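RNA-directed RNA polymerase (Infectious pancreatic necrosis virus, PDB 3ZED) probably synthesises viral RNA from ribonucleoside triphosphates on an RNA template and becomes covalently attached to the genomic RNA. Local coordinates at residues G603-I606 with A607-V611; D654-N657 with N658-F662; V190-T193 with N194-A198; Q416-M419 with Y420-L423. All blocks are in the same frame, centred on the assembly; numbering follows the deposited sequence.

Interaction 1 (G603-I606 with A607-V611)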
# COMPACT_ATOMS: atom_id res chain seq x y z
N GLY B 603 30.92 -9.82 -4.25
CA GLY B 603 30.21 -11.00 -4.74
C GLY B 603 28.70 -10.83 -4.85
O GLY B 603 28.03 -11.72 -5.39
N ALA B 604 28.16 -9.70 -4.35
CA ALA B 604 26.73 -9.39 -4.35
C ALA B 604 26.17 -9.19 -5.75
O ALA B 604 25.08 -9.69 -6.04
CB ALA B 604 26.46 -8.16 -3.51
N GLU B 605 26.91 -8.50 -6.63
CA GLU B 605 26.49 -8.19 -7.99
C GLU B 605 26.43 -9.43 -8.85
O GLU B 605 25.53 -9.56 -9.68
CB GLU B 605 27.40 -7.12 -8.61
CG GLU B 605 26.93 -6.55 -9.95
CD GLU B 605 25.49 -6.06 -10.05
OE1 GLU B 605 25.05 -5.30 -9.15
OE2 GLU B 605 24.82 -6.40 -11.05
N ILE B 606 27.37 -10.37 -8.65
CA ILE B 606 27.38 -11.62 -9.42
C ILE B 606 26.34 -12.60 -8.83
O ILE B 606 25.80 -13.44 -9.56
CB ILE B 606 28.81 -12.22 -9.57
CG1 ILE B 606 28.87 -13.43 -10.54
CG2 ILE B 606 29.47 -12.51 -8.22
CD1 ILE B 606 28.20 -13.21 -12.00
N ALA B 607 26.02 -12.46 -7.53
CA ALA B 607 24.99 -13.25 -6.86
C ALA B 607 23.61 -12.81 -7.37
O ALA B 607 22.77 -13.66 -7.67
CB ALA B 607 25.08 -13.09 -5.35
N TYR B 608 23.41 -11.47 -7.53
CA TYR B 608 22.18 -10.86 -8.05
C TYR B 608 21.87 -11.41 -9.45
O TYR B 608 20.71 -11.66 -9.75
CB TYR B 608 22.27 -9.30 -8.07
CG TYR B 608 21.31 -8.68 -9.06
CD1 TYR B 608 19.97 -8.46 -8.73
CD2 TYR B 608 21.70 -8.42 -10.38
CE1 TYR B 608 19.06 -7.99 -9.67
CE2 TYR B 608 20.80 -7.98 -11.33
CZ TYR B 608 19.48 -7.75 -10.97
OH TYR B 608 18.59 -7.30 -11.92
N GLN B 609 22.91 -11.59 -10.28
CA GLN B 609 22.82 -12.12 -11.65
C GLN B 609 22.18 -13.51 -11.65
O GLN B 609 21.30 -13.77 -12.47
CB GLN B 609 24.21 -12.18 -12.30
CG GLN B 609 24.79 -10.80 -12.64
CD GLN B 609 24.00 -10.07 -13.71
OE1 GLN B 609 23.72 -10.60 -14.80
NE2 GLN B 609 23.63 -8.83 -13.41
N ILE B 610 22.61 -14.38 -10.72
CA ILE B 610 22.05 -15.73 -10.57
C ILE B 610 20.59 -15.61 -10.07
O ILE B 610 19.71 -16.29 -10.60
CB ILE B 610 22.92 -16.59 -9.62
CG1 ILE B 610 24.33 -16.81 -10.23
CG2 ILE B 610 22.21 -17.92 -9.26
CD1 ILE B 610 25.42 -17.12 -9.24
N VAL B 611 20.35 -14.76 -9.04
CA VAL B 611 19.04 -14.52 -8.43
C VAL B 611 18.00 -14.11 -9.52
O VAL B 611 16.92 -14.68 -9.58
CB VAL B 611 19.12 -13.50 -7.26
CG1 VAL B 611 17.73 -13.05 -6.79
CG2 VAL B 611 19.90 -14.08 -6.08

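Interaction 2 (D654-N657 with N658-F662)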
# COMPACT_ATOMS: atom_id res chain seq x y z
N ASP B 654 21.17 -17.56 -0.18
CA ASP B 654 20.24 -18.01 0.87
C ASP B 654 19.30 -16.86 1.21
O ASP B 654 18.09 -17.06 1.32
CB ASP B 654 20.98 -18.50 2.14
CG ASP B 654 21.80 -19.78 2.04
OD1 ASP B 654 21.34 -20.73 1.38
OD2 ASP B 654 22.87 -19.86 2.70
N ASP B 655 19.86 -15.64 1.34
CA ASP B 655 19.04 -14.45 1.63
C ASP B 655 18.80 -13.64 0.33
O ASP B 655 19.01 -12.43 0.31
CB ASP B 655 19.71 -13.59 2.73
CG ASP B 655 20.11 -14.37 3.98
OD1 ASP B 655 19.28 -15.17 4.47
OD2 ASP B 655 21.25 -14.17 4.46
N TRP B 656 18.35 -14.33 -0.74
CA TRP B 656 18.09 -13.77 -2.08
C TRP B 656 16.91 -12.79 -2.16
O TRP B 656 16.84 -12.01 -3.11
CB TRP B 656 17.85 -14.91 -3.09
CG TRP B 656 16.55 -15.64 -2.88
CD1 TRP B 656 16.33 -16.72 -2.07
CD2 TRP B 656 15.29 -15.36 -3.52
NE1 TRP B 656 15.03 -17.14 -2.18
CE2 TRP B 656 14.36 -16.30 -3.03
CE3 TRP B 656 14.85 -14.38 -4.44
CZ2 TRP B 656 13.01 -16.28 -3.41
CZ3 TRP B 656 13.52 -14.38 -4.83
CH2 TRP B 656 12.62 -15.31 -4.31
N ASN B 657 15.98 -12.87 -1.21
CA ASN B 657 14.73 -12.12 -1.16
C ASN B 657 14.92 -10.61 -1.28
O ASN B 657 14.20 -9.98 -2.06
CB ASN B 657 13.94 -12.48 0.10
CG ASN B 657 13.67 -13.97 0.18
OD1 ASN B 657 14.53 -14.76 0.58
ND2 ASN B 657 12.54 -14.39 -0.35
N ASN B 658 15.88 -10.05 -0.55
CA ASN B 658 16.20 -8.61 -0.55
C ASN B 658 16.79 -8.12 -1.90
O ASN B 658 16.70 -6.93 -2.19
CB ASN B 658 17.14 -8.25 0.60
CG ASN B 658 18.11 -9.34 0.99
OD1 ASN B 658 17.86 -10.12 1.92
ND2 ASN B 658 19.19 -9.45 0.23
N MET B 659 17.35 -9.03 -2.71
CA MET B 659 17.93 -8.76 -4.03
C MET B 659 16.91 -8.87 -5.19
O MET B 659 17.25 -8.55 -6.34
CB MET B 659 19.05 -9.77 -4.33
CG MET B 659 20.23 -9.66 -3.43
SD MET B 659 21.59 -10.59 -4.15
CE MET B 659 22.94 -9.71 -3.44
N SER B 660 15.69 -9.35 -4.91
CA SER B 660 14.74 -9.58 -5.99
C SER B 660 13.42 -8.87 -5.79
O SER B 660 12.96 -8.74 -4.68
CB SER B 660 14.51 -11.08 -6.15
OG SER B 660 13.61 -11.39 -7.20
N GLU B 661 12.79 -8.44 -6.89
CA GLU B 661 11.45 -7.83 -6.87
C GLU B 661 10.38 -8.89 -6.51
O GLU B 661 9.27 -8.54 -6.14
CB GLU B 661 11.12 -7.16 -8.21
CG GLU B 661 10.92 -8.10 -9.39
CD GLU B 661 10.46 -7.40 -10.65
OE1 GLU B 661 9.43 -6.69 -10.60
OE2 GLU B 661 11.13 -7.55 -11.70
N PHE B 662 10.73 -10.19 -6.65
CA PHE B 662 9.86 -11.33 -6.35
C PHE B 662 10.17 -11.94 -4.99
O PHE B 662 9.58 -12.97 -4.65
CB PHE B 662 10.00 -12.40 -7.47
CG PHE B 662 9.69 -11.86 -8.85
CD1 PHE B 662 8.44 -11.31 -9.14
CD2 PHE B 662 10.66 -11.86 -9.84
CE1 PHE B 662 8.16 -10.81 -10.42
CE2 PHE B 662 10.38 -11.35 -11.11
CZ PHE B 662 9.14 -10.82 -11.39

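Interaction 3 (V190-T193 with N194-A198)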
# COMPACT_ATOMS: atom_id res chain seq x y z
N VAL B 190 -22.64 9.94 -0.72
CA VAL B 190 -23.09 8.66 -1.31
C VAL B 190 -24.31 8.12 -0.50
O VAL B 190 -25.21 7.50 -1.09
CB VAL B 190 -21.93 7.63 -1.42
CG1 VAL B 190 -22.39 6.31 -2.06
CG2 VAL B 190 -20.75 8.21 -2.20
N GLY B 191 -24.35 8.39 0.80
CA GLY B 191 -25.45 8.00 1.67
C GLY B 191 -25.12 7.10 2.83
O GLY B 191 -26.02 6.47 3.40
N TYR B 192 -23.82 7.04 3.23
CA TYR B 192 -23.39 6.20 4.34
C TYR B 192 -22.92 7.00 5.54
O TYR B 192 -22.16 7.96 5.38
CB TYR B 192 -22.24 5.25 3.93
CG TYR B 192 -22.59 4.25 2.85
CD1 TYR B 192 -23.10 2.99 3.18
CD2 TYR B 192 -22.36 4.53 1.51
CE1 TYR B 192 -23.43 2.06 2.20
CE2 TYR B 192 -22.69 3.61 0.52
CZ TYR B 192 -23.21 2.38 0.87
OH TYR B 192 -23.52 1.47 -0.11
N THR B 193 -23.32 6.56 6.75
CA THR B 193 -22.80 7.13 7.99
C THR B 193 -21.47 6.37 8.28
O THR B 193 -21.20 5.37 7.62
CB THR B 193 -23.81 6.98 9.15
OG1 THR B 193 -24.00 5.60 9.43
CG2 THR B 193 -25.16 7.68 8.89
N ASN B 194 -20.69 6.81 9.29
CA ASN B 194 -19.45 6.13 9.68
C ASN B 194 -19.75 4.71 10.16
O ASN B 194 -19.04 3.78 9.78
CB ASN B 194 -18.72 6.90 10.76
CG ASN B 194 -17.98 8.12 10.27
OD1 ASN B 194 -17.43 8.14 9.17
ND2 ASN B 194 -17.92 9.15 11.09
N GLU B 195 -20.84 4.54 10.92
CA GLU B 195 -21.26 3.25 11.47
C GLU B 195 -21.72 2.29 10.38
O GLU B 195 -21.37 1.11 10.44
CB GLU B 195 -22.33 3.42 12.57
CG GLU B 195 -22.70 2.15 13.31
CD GLU B 195 -21.61 1.36 14.01
OE1 GLU B 195 -20.52 1.93 14.29
OE2 GLU B 195 -21.85 0.17 14.30
N GLN B 196 -22.45 2.78 9.37
CA GLN B 196 -22.89 1.93 8.24
C GLN B 196 -21.68 1.41 7.46
O GLN B 196 -21.65 0.23 7.11
CB GLN B 196 -23.85 2.69 7.33
CG GLN B 196 -25.25 2.79 7.92
CD GLN B 196 -26.17 3.68 7.12
OE1 GLN B 196 -25.74 4.61 6.42
NE2 GLN B 196 -27.46 3.43 7.25
N LEU B 197 -20.66 2.26 7.24
CA LEU B 197 -19.42 1.85 6.58
C LEU B 197 -18.65 0.83 7.42
O LEU B 197 -18.16 -0.15 6.86
CB LEU B 197 -18.51 3.04 6.29
CG LEU B 197 -18.87 3.88 5.08
CD1 LEU B 197 -17.84 4.94 4.89
CD2 LEU B 197 -18.94 3.03 3.81
N ALA B 198 -18.61 1.02 8.75
CA ALA B 198 -17.97 0.12 9.71
C ALA B 198 -18.59 -1.28 9.64
O ALA B 198 -17.86 -2.27 9.69
CB ALA B 198 -18.08 0.68 11.12
O HOH W 1 -27.46 6.85 5.71

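Interaction 4 (Q416-M419 with Y420-L423)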
# COMPACT_ATOMS: atom_id res chain seq x y z
N GLN B 416 -11.16 9.33 7.22
CA GLN B 416 -11.79 9.57 8.51
C GLN B 416 -12.69 8.37 8.89
O GLN B 416 -12.69 7.96 10.04
CB GLN B 416 -12.59 10.87 8.47
CG GLN B 416 -13.06 11.31 9.85
CD GLN B 416 -13.72 12.65 9.76
OE1 GLN B 416 -14.69 12.83 9.02
NE2 GLN B 416 -13.20 13.60 10.51
N ALA B 417 -13.46 7.82 7.91
CA ALA B 417 -14.32 6.65 8.11
C ALA B 417 -13.47 5.40 8.43
O ALA B 417 -13.86 4.59 9.27
CB ALA B 417 -15.19 6.41 6.88
N MET B 418 -12.29 5.28 7.80
CA MET B 418 -11.36 4.17 8.09
C MET B 418 -10.83 4.33 9.54
O MET B 418 -10.76 3.34 10.27
CB MET B 418 -10.20 4.12 7.08
CG MET B 418 -9.13 3.05 7.39
SD MET B 418 -9.78 1.37 7.68
CE MET B 418 -10.56 1.01 6.06
N MET B 419 -10.49 5.57 9.95
CA MET B 419 -10.03 5.89 11.31
C MET B 419 -11.12 5.54 12.33
O MET B 419 -10.80 5.00 13.40
CB MET B 419 -9.64 7.39 11.44
CG MET B 419 -8.26 7.69 10.87
SD MET B 419 -6.94 6.83 11.76
CE MET B 419 -5.54 7.88 11.34
N TYR B 420 -12.40 5.82 11.99
CA TYR B 420 -13.54 5.46 12.83
C TYR B 420 -13.57 3.94 13.04
O TYR B 420 -13.70 3.48 14.16
CB TYR B 420 -14.84 5.97 12.18
CG TYR B 420 -16.09 5.54 12.92
CD1 TYR B 420 -16.59 6.30 13.98
CD2 TYR B 420 -16.76 4.37 12.58
CE1 TYR B 420 -17.72 5.89 14.69
CE2 TYR B 420 -17.88 3.95 13.29
CZ TYR B 420 -18.36 4.72 14.34
OH TYR B 420 -19.48 4.32 15.03
N TYR B 421 -13.45 3.16 11.94
CA TYR B 421 -13.47 1.70 11.96
C TYR B 421 -12.32 1.13 12.81
O TYR B 421 -12.56 0.25 13.64
CB TYR B 421 -13.42 1.14 10.53
CG TYR B 421 -13.43 -0.37 10.48
CD1 TYR B 421 -14.54 -1.09 10.89
CD2 TYR B 421 -12.33 -1.07 10.01
CE1 TYR B 421 -14.55 -2.48 10.86
CE2 TYR B 421 -12.33 -2.47 9.96
CZ TYR B 421 -13.44 -3.17 10.40
OH TYR B 421 -13.45 -4.53 10.34
N LEU B 422 -11.10 1.65 12.65
CA LEU B 422 -9.94 1.20 13.41
C LEU B 422 -10.07 1.51 14.91
O LEU B 422 -9.73 0.67 15.73
CB LEU B 422 -8.64 1.83 12.87
CG LEU B 422 -8.18 1.43 11.44
CD1 LEU B 422 -6.97 2.22 11.04
CD2 LEU B 422 -7.83 -0.06 11.34
N LEU B 423 -10.57 2.71 15.27
CA LEU B 423 -10.69 3.11 16.67
C LEU B 423 -11.86 2.46 17.39
O LEU B 423 -11.76 2.26 18.59
CB LEU B 423 -10.76 4.64 16.82
CG LEU B 423 -9.43 5.34 17.16
CD1 LEU B 423 -8.43 5.22 15.99
CD2 LEU B 423 -9.67 6.81 17.49

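Interaction 1 (G603-I606 with A607-V611)
The Tyr608 ring has the carboxylate of Glu605 alongside it, the two planes 45° apart, with OE2 3.8 Å from ring atom CD2 in an oblique approach; the amide NE2 of Gln609 lies at the ring edge, in its plane. These groups cluster on the first turns of helix 604-621 in the thumb domain, where Gly603, with positive phi, holds the N-cap position. The helix opens with two sound backbone bonds: Ala607 N reaches Gly603 O at 3.0 Å and Tyr608 N reaches Ala604 O at 2.9 Å. The next, from Gln609 N to Glu605 O at 3.4 Å, is weak.

Glu605 starts with CG anti to the backbone N (chi1 -171°) and then bends at chi2, which brings its carboxylate alongside the Tyr608 ring. Gln609 folds back to meet it, its CG 3.3 Å from Glu605 O and its NE2 3.6 Å from Glu605 OE2. The Tyr608 hydroxyl is hydrogen-bonded to Lys591 O, outside this stretch of helix. Ala604 and Ala607 pack against Phe652 of helix 650-654, while Ile606 touches Leu642 of helix 625-645. Ile606 and Gln609 cross at about a right angle, the isoleucine CD1 ending 4.1 Å from Gln609 CB.

Interaction 2 (D654-N657 with N658-F662)
Past the end of helix 650-654, the backbone makes a short 3-10 turn in which Met659 N bonds Trp656 O at 3.0 Å and Ser660 N bonds Asn657 O at 3.3 Å. The indole of Trp656 reaches forward to Ser660, whose CB meets the ring edge near its plane, 3.7 Å from CZ3; Ser660 OG lies in the same plane. One ring face carries the amide nitrogen of Asn657, ND2 standing 3.6 Å above it and offset toward the rim. This amide does not rest on the indole alone, since ND2 also bonds Gly663 O and Leu666 O, while Trp656 NE1 gives its hydrogen to Ile669 O. Trp656 has CG between its backbone N and carbonyl carbon (chi1 69°), and from there the six-membered ring reaches the following residues with its edge toward Ser660, CH2 coming 3.9 Å from Phe662 O.

Met659 sets CB 3.4 Å from Trp656 O, and its extended chain leads away to Ala604 of helix 604-621 and to Leu598. The tryptophan, too, lies against helix 604-621, at Val611. Ser660 OG then accepts from Phe662 N at 3.2 Å. After helix 650-654 of the thumb domain, the chain thus follows a 3-10 turn with the ST turn of Ser660.

Interaction 3 (V190-T193 with N194-A198)
Gln196 OE1 is gripped from two directions: Thr193 N donates to it at 3.1 Å, with an N-H...O angle of 162°, and a water molecule donates to the same Gln196 OE1 at 2.9 Å while also bonding Gly191 O. The donor Thr193 N is tilted 24° from the amide plane. The other end of the amide is held as well, NE2 giving a hydrogen bond to Thr717 O, and bonds at both ends probably fix the rotation of the group. The side chain reaches this place because Gln196 is extended beyond CG, which sends the amide back past the start of its own helix.

Thr193 answers in the reverse sense. Its OG1, set between the backbone N and the carbonyl carbon (chi1 65°), accepts from Gln196 N at 3.2 Å, and is further bonded to Lys719 O. Together the two exchanges make a capping box, with Thr193 as the N-cap of helix 194-204 in the palm domain. Just before it, Gly191, with positive phi, is the C-prime residue of a Schellman motif that closes helix 187-190, so one helix ends and the next begins within a few residues.

Tyr192 lies between the two caps in sequence and packs on the new helix. Its CB lies 3.8 Å from Leu197 CG, the two side chains crossing at about a right angle, while Gln196 CB comes to the edge of the tyrosine ring. The phenol hydroxyl is bonded to Glu490 of helix 476-493, and Leu197 packs on Leu482 and Ile486 of that same helix. The backbone bond from Leu197 N to Thr193 O, 3.2 Å long, closes the first turn.

Interaction 4 (Q416-M419 with Y420-L423)
This buried contact joins successive turns of helix 412-426, within the catalytic palm region of the polymerase. Met418 carries the side-chain contacts: its SD lies 4.1 Å from Leu422 CG, four residues on, and 4.2 Å from Tyr421 CD2, three residues on. The sulfur comes to the edge of the tyrosine ring, near its plane, rather than over a face. Met418 leaves the backbone with CG anti to N (chi1 176°) and bends at both chi2 and chi3, which turns SD forward along the helix and brings it within reach of both Tyr421 and Leu422. Leu422 meets it obliquely, and its CG also sits 3.4 Å from Met418 O.

Regular alpha-helical i to i+4 bonding ties the turns together. Four consecutive backbone bonds run from the N atoms of Tyr420, Tyr421, Leu422 and Leu423 to the carbonyls of Gln416, Ala417, Met418 and Met419 in turn; that from Leu422 N to Met418 O measures 2.9 Å.

The remaining side chains spread into neighbouring elements. Met419 packs on Ala444, Met445 and Ala448 of helix 438-452, and Gln416 NE2 bonds Met445 O on the same helix. The two tyrosines, both with CG anti to the backbone N, send their rings off the helix: Tyr420 OH bonds Glu195 of helix 194-204 while its ring lies against Trp726 and Leu729 of helix 724-732, and Tyr421 OH bonds Leu205 O. A bound potassium ion lies about 10 Å from the side chain of Tyr421.

Interactions 1 and 2 sit together in the thumb, 10 Å between centres, and touch where Met659 CE lies 3.4 Å from Ala604 O; both are partly buried, and the loop of interaction 2 packs against the helix of interaction 1. Interactions 3 and 4 form a second pair in the palm, on the opposite side of the chain's centre, joined by the hydrogen bond between Glu195 OE1 and Tyr420 OH. Interaction 4 alone is wholly buried, and its side-chain contacts are mainly apolar; the partly buried interactions 2 and 3 rely on polar turn and cap bonds, and interaction 1 sets charged and amide groups beside a tyrosine ring.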